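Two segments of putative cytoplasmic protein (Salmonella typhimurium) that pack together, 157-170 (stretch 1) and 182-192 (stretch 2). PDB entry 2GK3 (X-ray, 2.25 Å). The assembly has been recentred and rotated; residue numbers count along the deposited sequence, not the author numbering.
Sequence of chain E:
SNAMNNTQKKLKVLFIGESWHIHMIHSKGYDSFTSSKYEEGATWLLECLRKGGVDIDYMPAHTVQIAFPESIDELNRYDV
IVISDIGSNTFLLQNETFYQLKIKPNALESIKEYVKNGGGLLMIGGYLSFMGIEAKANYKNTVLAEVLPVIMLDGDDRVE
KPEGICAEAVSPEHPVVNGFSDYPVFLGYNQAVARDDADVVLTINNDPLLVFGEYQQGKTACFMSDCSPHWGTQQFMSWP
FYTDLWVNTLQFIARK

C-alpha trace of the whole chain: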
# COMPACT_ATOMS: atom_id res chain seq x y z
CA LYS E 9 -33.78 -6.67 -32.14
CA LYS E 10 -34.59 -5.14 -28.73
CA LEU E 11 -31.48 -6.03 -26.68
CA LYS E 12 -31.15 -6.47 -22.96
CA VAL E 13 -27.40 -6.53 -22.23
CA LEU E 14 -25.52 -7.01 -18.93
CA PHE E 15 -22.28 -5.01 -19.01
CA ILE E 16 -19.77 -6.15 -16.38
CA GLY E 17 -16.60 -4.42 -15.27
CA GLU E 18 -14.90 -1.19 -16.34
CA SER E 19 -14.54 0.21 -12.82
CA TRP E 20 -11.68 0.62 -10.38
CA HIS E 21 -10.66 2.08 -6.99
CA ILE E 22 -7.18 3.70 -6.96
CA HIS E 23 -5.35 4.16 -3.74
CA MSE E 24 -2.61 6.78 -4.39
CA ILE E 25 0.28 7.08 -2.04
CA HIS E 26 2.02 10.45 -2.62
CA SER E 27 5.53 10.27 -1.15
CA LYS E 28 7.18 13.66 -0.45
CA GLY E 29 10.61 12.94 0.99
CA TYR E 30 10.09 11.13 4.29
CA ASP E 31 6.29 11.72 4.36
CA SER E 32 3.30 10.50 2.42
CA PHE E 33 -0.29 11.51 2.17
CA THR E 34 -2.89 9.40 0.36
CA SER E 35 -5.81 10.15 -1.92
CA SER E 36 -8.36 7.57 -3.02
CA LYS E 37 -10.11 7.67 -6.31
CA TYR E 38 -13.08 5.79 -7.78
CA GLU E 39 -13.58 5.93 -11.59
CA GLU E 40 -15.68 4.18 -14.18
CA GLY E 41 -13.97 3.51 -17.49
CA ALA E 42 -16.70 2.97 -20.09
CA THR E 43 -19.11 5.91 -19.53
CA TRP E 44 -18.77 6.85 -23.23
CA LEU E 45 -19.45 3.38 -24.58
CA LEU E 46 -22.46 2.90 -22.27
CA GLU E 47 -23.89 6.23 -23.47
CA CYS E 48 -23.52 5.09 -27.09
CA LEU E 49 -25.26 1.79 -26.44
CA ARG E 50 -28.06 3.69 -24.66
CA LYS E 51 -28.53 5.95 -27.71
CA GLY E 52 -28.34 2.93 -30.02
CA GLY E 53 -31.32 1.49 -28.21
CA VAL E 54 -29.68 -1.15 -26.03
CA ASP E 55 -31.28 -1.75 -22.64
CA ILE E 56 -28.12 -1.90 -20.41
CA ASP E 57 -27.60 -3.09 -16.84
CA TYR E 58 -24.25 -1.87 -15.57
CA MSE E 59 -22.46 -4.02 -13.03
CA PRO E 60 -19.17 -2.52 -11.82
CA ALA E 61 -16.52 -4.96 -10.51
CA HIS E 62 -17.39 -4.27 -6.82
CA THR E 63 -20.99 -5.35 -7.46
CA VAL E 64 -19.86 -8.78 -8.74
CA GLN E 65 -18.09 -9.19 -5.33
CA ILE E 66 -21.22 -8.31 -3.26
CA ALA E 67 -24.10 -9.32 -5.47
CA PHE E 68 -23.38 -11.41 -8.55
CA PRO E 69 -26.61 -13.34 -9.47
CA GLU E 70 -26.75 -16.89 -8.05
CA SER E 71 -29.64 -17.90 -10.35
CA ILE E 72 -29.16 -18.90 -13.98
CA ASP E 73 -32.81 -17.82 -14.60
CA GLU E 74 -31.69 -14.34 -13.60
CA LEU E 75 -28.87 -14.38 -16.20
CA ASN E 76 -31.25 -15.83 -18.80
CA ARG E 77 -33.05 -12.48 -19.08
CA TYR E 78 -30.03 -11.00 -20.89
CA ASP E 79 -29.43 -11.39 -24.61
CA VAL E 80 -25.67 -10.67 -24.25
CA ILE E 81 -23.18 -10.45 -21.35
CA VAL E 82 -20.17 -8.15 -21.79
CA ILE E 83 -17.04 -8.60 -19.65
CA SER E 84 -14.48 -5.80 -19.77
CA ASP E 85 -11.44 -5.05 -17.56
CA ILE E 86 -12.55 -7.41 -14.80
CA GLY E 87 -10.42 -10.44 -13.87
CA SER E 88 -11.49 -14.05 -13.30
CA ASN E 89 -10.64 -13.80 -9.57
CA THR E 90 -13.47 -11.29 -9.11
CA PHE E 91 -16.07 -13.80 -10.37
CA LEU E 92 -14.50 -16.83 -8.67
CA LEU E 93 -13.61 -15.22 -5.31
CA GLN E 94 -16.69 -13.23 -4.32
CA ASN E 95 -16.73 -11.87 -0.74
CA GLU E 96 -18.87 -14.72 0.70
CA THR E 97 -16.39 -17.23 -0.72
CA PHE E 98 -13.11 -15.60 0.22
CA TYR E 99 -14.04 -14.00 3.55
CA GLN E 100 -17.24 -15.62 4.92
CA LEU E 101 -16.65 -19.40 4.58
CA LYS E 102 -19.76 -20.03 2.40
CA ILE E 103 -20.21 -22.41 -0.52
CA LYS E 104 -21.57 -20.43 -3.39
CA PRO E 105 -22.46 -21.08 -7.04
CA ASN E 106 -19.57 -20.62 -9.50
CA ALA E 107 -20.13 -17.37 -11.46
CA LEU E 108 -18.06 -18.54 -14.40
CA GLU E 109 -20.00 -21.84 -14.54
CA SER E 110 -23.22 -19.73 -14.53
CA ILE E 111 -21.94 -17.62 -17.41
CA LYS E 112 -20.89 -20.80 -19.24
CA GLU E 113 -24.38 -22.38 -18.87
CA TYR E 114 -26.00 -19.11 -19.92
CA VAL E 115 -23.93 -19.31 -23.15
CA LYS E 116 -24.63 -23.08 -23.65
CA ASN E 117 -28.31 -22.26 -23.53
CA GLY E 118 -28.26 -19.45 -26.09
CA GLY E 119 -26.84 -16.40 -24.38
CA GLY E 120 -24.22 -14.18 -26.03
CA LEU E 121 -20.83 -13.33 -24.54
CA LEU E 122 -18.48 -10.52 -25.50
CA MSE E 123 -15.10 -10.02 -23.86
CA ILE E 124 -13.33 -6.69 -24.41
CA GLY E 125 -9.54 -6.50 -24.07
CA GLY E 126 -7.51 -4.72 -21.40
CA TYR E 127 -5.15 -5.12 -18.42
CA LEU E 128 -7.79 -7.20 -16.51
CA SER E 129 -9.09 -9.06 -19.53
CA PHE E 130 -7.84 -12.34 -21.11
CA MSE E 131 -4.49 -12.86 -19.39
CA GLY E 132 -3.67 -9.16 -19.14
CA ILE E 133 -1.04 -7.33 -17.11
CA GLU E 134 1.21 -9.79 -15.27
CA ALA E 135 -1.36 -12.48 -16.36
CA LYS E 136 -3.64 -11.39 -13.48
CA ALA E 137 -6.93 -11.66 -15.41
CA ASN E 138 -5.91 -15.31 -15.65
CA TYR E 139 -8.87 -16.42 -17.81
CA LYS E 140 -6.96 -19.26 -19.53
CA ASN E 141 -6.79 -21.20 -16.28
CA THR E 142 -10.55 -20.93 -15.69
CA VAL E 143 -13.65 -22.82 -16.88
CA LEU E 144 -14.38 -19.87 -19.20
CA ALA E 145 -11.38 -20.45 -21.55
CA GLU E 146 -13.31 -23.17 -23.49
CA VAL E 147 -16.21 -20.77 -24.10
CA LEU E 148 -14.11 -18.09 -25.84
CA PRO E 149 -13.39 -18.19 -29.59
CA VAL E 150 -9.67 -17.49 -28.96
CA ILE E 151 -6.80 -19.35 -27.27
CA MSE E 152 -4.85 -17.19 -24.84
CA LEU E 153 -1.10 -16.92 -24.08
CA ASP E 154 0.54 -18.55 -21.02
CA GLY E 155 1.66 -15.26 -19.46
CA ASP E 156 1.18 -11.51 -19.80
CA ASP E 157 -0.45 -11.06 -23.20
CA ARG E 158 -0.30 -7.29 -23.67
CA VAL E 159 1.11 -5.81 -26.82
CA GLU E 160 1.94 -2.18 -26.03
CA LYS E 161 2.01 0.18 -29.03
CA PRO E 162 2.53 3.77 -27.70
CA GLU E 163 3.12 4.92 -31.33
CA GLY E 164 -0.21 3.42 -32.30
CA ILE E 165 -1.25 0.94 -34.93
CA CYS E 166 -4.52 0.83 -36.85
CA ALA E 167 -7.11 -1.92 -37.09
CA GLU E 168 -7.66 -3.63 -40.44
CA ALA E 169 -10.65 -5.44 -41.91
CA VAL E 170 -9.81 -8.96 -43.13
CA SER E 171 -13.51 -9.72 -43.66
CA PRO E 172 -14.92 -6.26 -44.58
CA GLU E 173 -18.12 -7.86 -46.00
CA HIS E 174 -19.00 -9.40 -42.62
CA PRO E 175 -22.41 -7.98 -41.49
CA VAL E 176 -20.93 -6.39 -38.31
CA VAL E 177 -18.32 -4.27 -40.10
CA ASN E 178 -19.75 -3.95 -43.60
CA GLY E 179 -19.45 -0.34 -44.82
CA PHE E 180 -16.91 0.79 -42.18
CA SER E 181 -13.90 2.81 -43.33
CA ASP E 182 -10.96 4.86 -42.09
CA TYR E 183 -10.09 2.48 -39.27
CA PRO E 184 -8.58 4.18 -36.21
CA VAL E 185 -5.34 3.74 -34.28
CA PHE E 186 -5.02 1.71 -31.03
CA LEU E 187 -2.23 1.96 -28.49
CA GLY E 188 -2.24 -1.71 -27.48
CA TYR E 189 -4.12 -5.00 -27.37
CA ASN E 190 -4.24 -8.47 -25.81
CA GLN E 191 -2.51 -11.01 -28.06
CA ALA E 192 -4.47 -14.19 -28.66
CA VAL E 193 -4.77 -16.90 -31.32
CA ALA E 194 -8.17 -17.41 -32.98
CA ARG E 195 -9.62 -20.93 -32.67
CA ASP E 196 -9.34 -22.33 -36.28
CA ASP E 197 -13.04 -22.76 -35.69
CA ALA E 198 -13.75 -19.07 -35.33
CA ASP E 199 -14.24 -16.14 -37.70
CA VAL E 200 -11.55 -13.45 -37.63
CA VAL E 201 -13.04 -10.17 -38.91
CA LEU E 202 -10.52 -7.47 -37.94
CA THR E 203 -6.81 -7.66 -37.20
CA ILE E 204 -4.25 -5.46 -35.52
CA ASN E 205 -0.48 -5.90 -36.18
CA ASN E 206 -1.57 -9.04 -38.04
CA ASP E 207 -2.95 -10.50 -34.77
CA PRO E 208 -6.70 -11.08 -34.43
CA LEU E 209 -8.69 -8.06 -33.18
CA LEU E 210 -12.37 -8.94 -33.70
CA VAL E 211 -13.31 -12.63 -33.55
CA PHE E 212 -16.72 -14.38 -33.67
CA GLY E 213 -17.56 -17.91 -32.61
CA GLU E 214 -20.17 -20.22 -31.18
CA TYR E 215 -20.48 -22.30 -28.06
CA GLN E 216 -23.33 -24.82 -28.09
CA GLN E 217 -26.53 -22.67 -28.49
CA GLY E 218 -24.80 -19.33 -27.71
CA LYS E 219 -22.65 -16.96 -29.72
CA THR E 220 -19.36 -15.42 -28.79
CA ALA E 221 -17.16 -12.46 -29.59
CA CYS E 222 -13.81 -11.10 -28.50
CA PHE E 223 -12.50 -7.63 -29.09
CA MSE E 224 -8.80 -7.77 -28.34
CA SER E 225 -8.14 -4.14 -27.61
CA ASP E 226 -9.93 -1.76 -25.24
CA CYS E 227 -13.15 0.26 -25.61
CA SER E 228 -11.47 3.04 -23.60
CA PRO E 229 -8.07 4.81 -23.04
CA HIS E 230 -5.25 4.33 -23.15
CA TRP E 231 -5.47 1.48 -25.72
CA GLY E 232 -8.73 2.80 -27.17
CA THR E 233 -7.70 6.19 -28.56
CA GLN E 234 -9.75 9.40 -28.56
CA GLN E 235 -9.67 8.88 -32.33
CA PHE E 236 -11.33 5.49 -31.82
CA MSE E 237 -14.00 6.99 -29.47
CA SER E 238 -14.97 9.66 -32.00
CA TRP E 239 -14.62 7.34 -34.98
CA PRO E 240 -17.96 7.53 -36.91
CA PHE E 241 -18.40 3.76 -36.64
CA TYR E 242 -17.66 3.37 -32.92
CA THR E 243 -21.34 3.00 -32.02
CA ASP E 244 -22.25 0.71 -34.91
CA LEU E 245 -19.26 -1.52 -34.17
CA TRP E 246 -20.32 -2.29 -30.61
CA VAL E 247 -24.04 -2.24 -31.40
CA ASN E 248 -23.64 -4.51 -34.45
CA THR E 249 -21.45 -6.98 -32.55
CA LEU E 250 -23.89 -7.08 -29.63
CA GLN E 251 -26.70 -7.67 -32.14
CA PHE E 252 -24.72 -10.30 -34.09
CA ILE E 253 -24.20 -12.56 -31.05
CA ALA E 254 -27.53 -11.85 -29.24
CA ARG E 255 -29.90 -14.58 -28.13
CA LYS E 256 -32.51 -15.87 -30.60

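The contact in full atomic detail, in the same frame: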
# COMPACT_ATOMS: atom_id res chain seq x y z
N ASP E 157 -0.07 -10.96 -21.79
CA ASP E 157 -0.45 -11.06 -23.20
C ASP E 157 -0.64 -9.70 -23.87
O ASP E 157 -1.17 -9.62 -24.98
CB ASP E 157 -1.70 -11.95 -23.35
CG ASP E 157 -2.94 -11.36 -22.70
OD1 ASP E 157 -2.84 -10.26 -22.09
OD2 ASP E 157 -4.03 -11.97 -22.81
N ARG E 158 -0.23 -8.64 -23.17
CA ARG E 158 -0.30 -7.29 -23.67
C ARG E 158 0.69 -7.09 -24.81
O ARG E 158 1.84 -7.56 -24.75
CB ARG E 158 0.09 -6.27 -22.58
CG ARG E 158 -0.88 -6.05 -21.46
CD ARG E 158 -0.26 -5.15 -20.37
NE ARG E 158 1.00 -5.70 -19.84
CZ ARG E 158 2.16 -5.03 -19.70
NH1 ARG E 158 2.26 -3.75 -20.02
NH2 ARG E 158 3.21 -5.65 -19.19
N VAL E 159 0.23 -6.39 -25.84
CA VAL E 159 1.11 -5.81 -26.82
C VAL E 159 0.93 -4.31 -26.66
O VAL E 159 -0.15 -3.77 -26.89
CB VAL E 159 0.77 -6.29 -28.25
CG1 VAL E 159 1.60 -5.50 -29.32
CG2 VAL E 159 1.02 -7.82 -28.36
N GLU E 160 1.98 -3.65 -26.19
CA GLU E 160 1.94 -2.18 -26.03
C GLU E 160 2.48 -1.50 -27.31
O GLU E 160 3.59 -1.80 -27.77
CB GLU E 160 2.76 -1.73 -24.81
CG GLU E 160 2.32 -2.36 -23.49
CD GLU E 160 1.01 -1.79 -22.94
OE1 GLU E 160 0.37 -0.94 -23.61
OE2 GLU E 160 0.61 -2.19 -21.82
N LYS E 161 1.65 -0.62 -27.86
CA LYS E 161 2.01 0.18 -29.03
C LYS E 161 1.80 1.69 -28.78
O LYS E 161 0.88 2.28 -29.35
CB LYS E 161 1.17 -0.27 -30.23
CG LYS E 161 1.44 -1.71 -30.68
CD LYS E 161 2.60 -1.76 -31.66
CE LYS E 161 3.14 -3.17 -31.87
NZ LYS E 161 4.48 -3.11 -32.60
N PRO E 162 2.65 2.32 -27.94
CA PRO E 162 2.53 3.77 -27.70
C PRO E 162 2.47 4.64 -28.96
O PRO E 162 1.85 5.70 -28.92
CB PRO E 162 3.78 4.11 -26.89
CG PRO E 162 4.67 2.90 -26.98
CD PRO E 162 3.79 1.75 -27.20
N GLU E 163 3.10 4.19 -30.05
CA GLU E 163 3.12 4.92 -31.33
C GLU E 163 1.83 4.74 -32.07
O GLU E 163 1.55 5.46 -33.04
CB GLU E 163 4.22 4.41 -32.27
CG GLU E 163 5.26 3.53 -31.65
CD GLU E 163 4.83 2.06 -31.53
OE1 GLU E 163 4.81 1.36 -32.57
OE2 GLU E 163 4.59 1.61 -30.39
N GLY E 164 1.05 3.74 -31.65
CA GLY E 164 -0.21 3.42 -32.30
C GLY E 164 -0.08 2.53 -33.52
O GLY E 164 0.89 2.60 -34.25
N ILE E 165 -1.05 1.65 -33.69
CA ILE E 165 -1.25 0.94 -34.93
C ILE E 165 -2.74 0.85 -35.18
O ILE E 165 -3.53 0.77 -34.23
CB ILE E 165 -0.64 -0.48 -34.94
CG1 ILE E 165 -0.51 -1.04 -33.52
CG2 ILE E 165 0.71 -0.47 -35.66
CD1 ILE E 165 -1.82 -1.37 -32.82
N CYS E 166 -3.11 0.85 -36.46
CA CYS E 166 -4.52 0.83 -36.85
C CYS E 166 -5.09 -0.58 -37.01
O CYS E 166 -4.36 -1.53 -37.27
CB CYS E 166 -4.72 1.62 -38.14
SG CYS E 166 -3.47 1.20 -39.35
N ALA E 167 -6.39 -0.69 -36.81
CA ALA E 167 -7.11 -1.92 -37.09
C ALA E 167 -7.22 -2.09 -38.60
O ALA E 167 -7.09 -1.10 -39.34
CB ALA E 167 -8.51 -1.87 -36.47
N GLU E 168 -7.43 -3.32 -39.03
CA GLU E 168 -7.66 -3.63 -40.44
C GLU E 168 -8.78 -4.64 -40.60
O GLU E 168 -8.89 -5.57 -39.79
CB GLU E 168 -6.38 -4.15 -41.09
CG GLU E 168 -5.45 -3.03 -41.54
CD GLU E 168 -4.03 -3.48 -41.73
OE1 GLU E 168 -3.16 -2.61 -41.96
OE2 GLU E 168 -3.77 -4.70 -41.63
N ALA E 169 -9.61 -4.46 -41.62
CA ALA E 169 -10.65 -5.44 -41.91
C ALA E 169 -10.08 -6.54 -42.79
O ALA E 169 -9.54 -6.27 -43.87
CB ALA E 169 -11.87 -4.79 -42.53
N VAL E 170 -10.16 -7.78 -42.31
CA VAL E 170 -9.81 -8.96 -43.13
C VAL E 170 -11.06 -9.68 -43.66
O VAL E 170 -10.97 -10.50 -44.58
CB VAL E 170 -8.87 -9.97 -42.41
CG1 VAL E 170 -7.48 -9.35 -42.22
CG2 VAL E 170 -9.45 -10.45 -41.10
N ASP E 182 -11.84 3.97 -42.84
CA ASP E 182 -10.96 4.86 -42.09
C ASP E 182 -10.77 4.38 -40.65
O ASP E 182 -11.04 5.10 -39.67
CB ASP E 182 -11.47 6.31 -42.16
CG ASP E 182 -10.42 7.33 -41.74
OD1 ASP E 182 -9.20 7.01 -41.76
OD2 ASP E 182 -10.81 8.46 -41.38
N TYR E 183 -10.32 3.14 -40.54
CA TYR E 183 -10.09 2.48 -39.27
C TYR E 183 -9.09 3.23 -38.39
O TYR E 183 -8.06 3.70 -38.87
CB TYR E 183 -9.65 1.03 -39.48
CG TYR E 183 -10.81 0.09 -39.73
CD1 TYR E 183 -11.19 -0.26 -41.03
CD2 TYR E 183 -11.54 -0.45 -38.65
CE1 TYR E 183 -12.28 -1.12 -41.25
CE2 TYR E 183 -12.62 -1.33 -38.87
CZ TYR E 183 -12.98 -1.65 -40.17
OH TYR E 183 -14.02 -2.52 -40.38
N PRO E 184 -9.41 3.37 -37.09
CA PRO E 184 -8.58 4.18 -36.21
C PRO E 184 -7.34 3.47 -35.65
O PRO E 184 -7.16 2.27 -35.84
CB PRO E 184 -9.52 4.55 -35.05
CG PRO E 184 -10.69 3.60 -35.15
CD PRO E 184 -10.56 2.76 -36.39
N VAL E 185 -6.53 4.23 -34.94
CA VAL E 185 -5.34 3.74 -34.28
C VAL E 185 -5.66 3.30 -32.83
O VAL E 185 -6.55 3.85 -32.18
CB VAL E 185 -4.25 4.85 -34.38
CG1 VAL E 185 -3.26 4.82 -33.24
CG2 VAL E 185 -3.53 4.75 -35.76
N PHE E 186 -4.94 2.26 -32.38
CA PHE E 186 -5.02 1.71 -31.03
C PHE E 186 -3.64 1.69 -30.46
O PHE E 186 -2.66 1.54 -31.20
CB PHE E 186 -5.55 0.28 -31.06
CG PHE E 186 -6.93 0.18 -31.57
CD1 PHE E 186 -7.17 0.20 -32.95
CD2 PHE E 186 -8.00 0.12 -30.68
CE1 PHE E 186 -8.46 0.16 -33.45
CE2 PHE E 186 -9.30 0.09 -31.16
CZ PHE E 186 -9.54 0.11 -32.54
N LEU E 187 -3.54 1.84 -29.13
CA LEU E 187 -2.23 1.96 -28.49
C LEU E 187 -1.77 0.65 -27.83
O LEU E 187 -0.77 0.60 -27.10
CB LEU E 187 -2.22 3.16 -27.53
CG LEU E 187 -1.73 4.55 -28.05
CD1 LEU E 187 -1.84 4.81 -29.54
CD2 LEU E 187 -2.37 5.68 -27.32
N GLY E 188 -2.49 -0.43 -28.13
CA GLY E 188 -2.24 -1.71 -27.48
C GLY E 188 -3.39 -2.67 -27.61
O GLY E 188 -4.49 -2.28 -28.00
N TYR E 189 -3.13 -3.93 -27.29
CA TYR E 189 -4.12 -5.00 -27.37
C TYR E 189 -3.63 -6.24 -26.63
O TYR E 189 -2.43 -6.35 -26.33
CB TYR E 189 -4.47 -5.33 -28.83
CG TYR E 189 -3.32 -5.90 -29.66
CD1 TYR E 189 -3.21 -7.27 -29.88
CD2 TYR E 189 -2.37 -5.06 -30.24
CE1 TYR E 189 -2.18 -7.81 -30.65
CE2 TYR E 189 -1.33 -5.57 -31.02
CZ TYR E 189 -1.24 -6.95 -31.23
OH TYR E 189 -0.21 -7.48 -31.97
N ASN E 190 -4.56 -7.13 -26.31
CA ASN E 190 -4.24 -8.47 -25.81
C ASN E 190 -4.01 -9.41 -26.98
O ASN E 190 -4.87 -9.53 -27.87
CB ASN E 190 -5.38 -9.01 -24.96
CG ASN E 190 -5.60 -8.23 -23.68
OD1 ASN E 190 -6.53 -7.42 -23.60
ND2 ASN E 190 -4.77 -8.46 -22.68
N GLN E 191 -2.85 -10.07 -26.99
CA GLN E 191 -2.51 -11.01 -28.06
C GLN E 191 -3.11 -12.38 -27.82
O GLN E 191 -2.85 -13.01 -26.81
CB GLN E 191 -1.00 -11.16 -28.21
CG GLN E 191 -0.60 -12.06 -29.38
CD GLN E 191 0.89 -12.05 -29.62
OE1 GLN E 191 1.67 -12.43 -28.75
NE2 GLN E 191 1.29 -11.61 -30.79
N ALA E 192 -3.91 -12.85 -28.76
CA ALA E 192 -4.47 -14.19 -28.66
C ALA E 192 -4.42 -14.87 -30.04
O ALA E 192 -4.07 -14.24 -31.03
CB ALA E 192 -5.89 -14.14 -28.11
O HOH W 1 -3.91 -14.26 -24.58
O HOH W 2 0.60 1.39 -24.88

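The contact rests mainly on antiparallel backbone pairing, in two ladders separated by a corner in each stretch. In the first, strand 158-161 runs against strand 188-190 with an angle of 172° between their N-to-C directions and a closest approach of 4.7 Å. V159 and Y189 form the hydrogen-bonded pair: V159 N donates to Y189 O at 2.7 Å (168° at the hydrogen) and Y189 N returns the bond to V159 O at 3.0 Å (151°). Q191 N to D157 O, 2.7 Å and 177°, extends the ladder at one end, and K161 N to L187 O, 2.8 Å, at the other. Between these rungs lie the non-hydrogen-bonded pairs R158 with N190 and E160 with G188.

The chain then turns a corner through a type I turn from K161 to G164, closed by G164 N to K161 O at 2.7 Å. Beyond it, I165 and F186 exchange backbone bonds, I165 N to F186 O at 3.0 Å and F186 N to I165 O at 2.8 Å, both at 164°. A167 N to P184 O is longer, 3.2 Å. CA-H...O contacts supplement this ladder, among them G164 CA to F186 O at 3.3 Å and C166 CA to P184 O at 3.2 Å. G164 has a positive phi of 84°, and an ideal CB there would fall 2.4 Å from V185 CG1, a clash, so the place taken by the V185 methyl leaves no room for a side chain at G164.

Polar side chains contribute at the D157 end. N190 ND2 donates to D157 OD1 at 2.7 Å (151°), while water 1 donates to both D157 OD2 (2.9 Å) and Q191 O (2.8 Å), so both carboxylate oxygens help tie the stretches together. Water 2 makes a second bridge, donating to E160 OE1 and L187 O, each at 2.7 Å. Within stretch 1, a salt bridge joins R158 NH1 to E160 OE2 at 2.9 Å; the two side chains lie on the same face of the sheet, two residues apart.

Apolar packing is clearest where V159 covers the Y189 ring. V159 CB lies 3.8 Å from the ring centroid and 20° off its normal, a CH-pi contact over the face, and V159 CG1 approaches Y189 CE2 to 3.4 Å. Further along, A167 CB points toward stretch 2 and touches two aromatic residues, at 3.6 Å from F186 CE1 and 4.0 Å from Y183 CD2. A169 CB also meets the Y183 ring, 3.9 Å from CE1. On the face shared by C166 and V185, C166 CB lies 4.1 Å from V185 CG2.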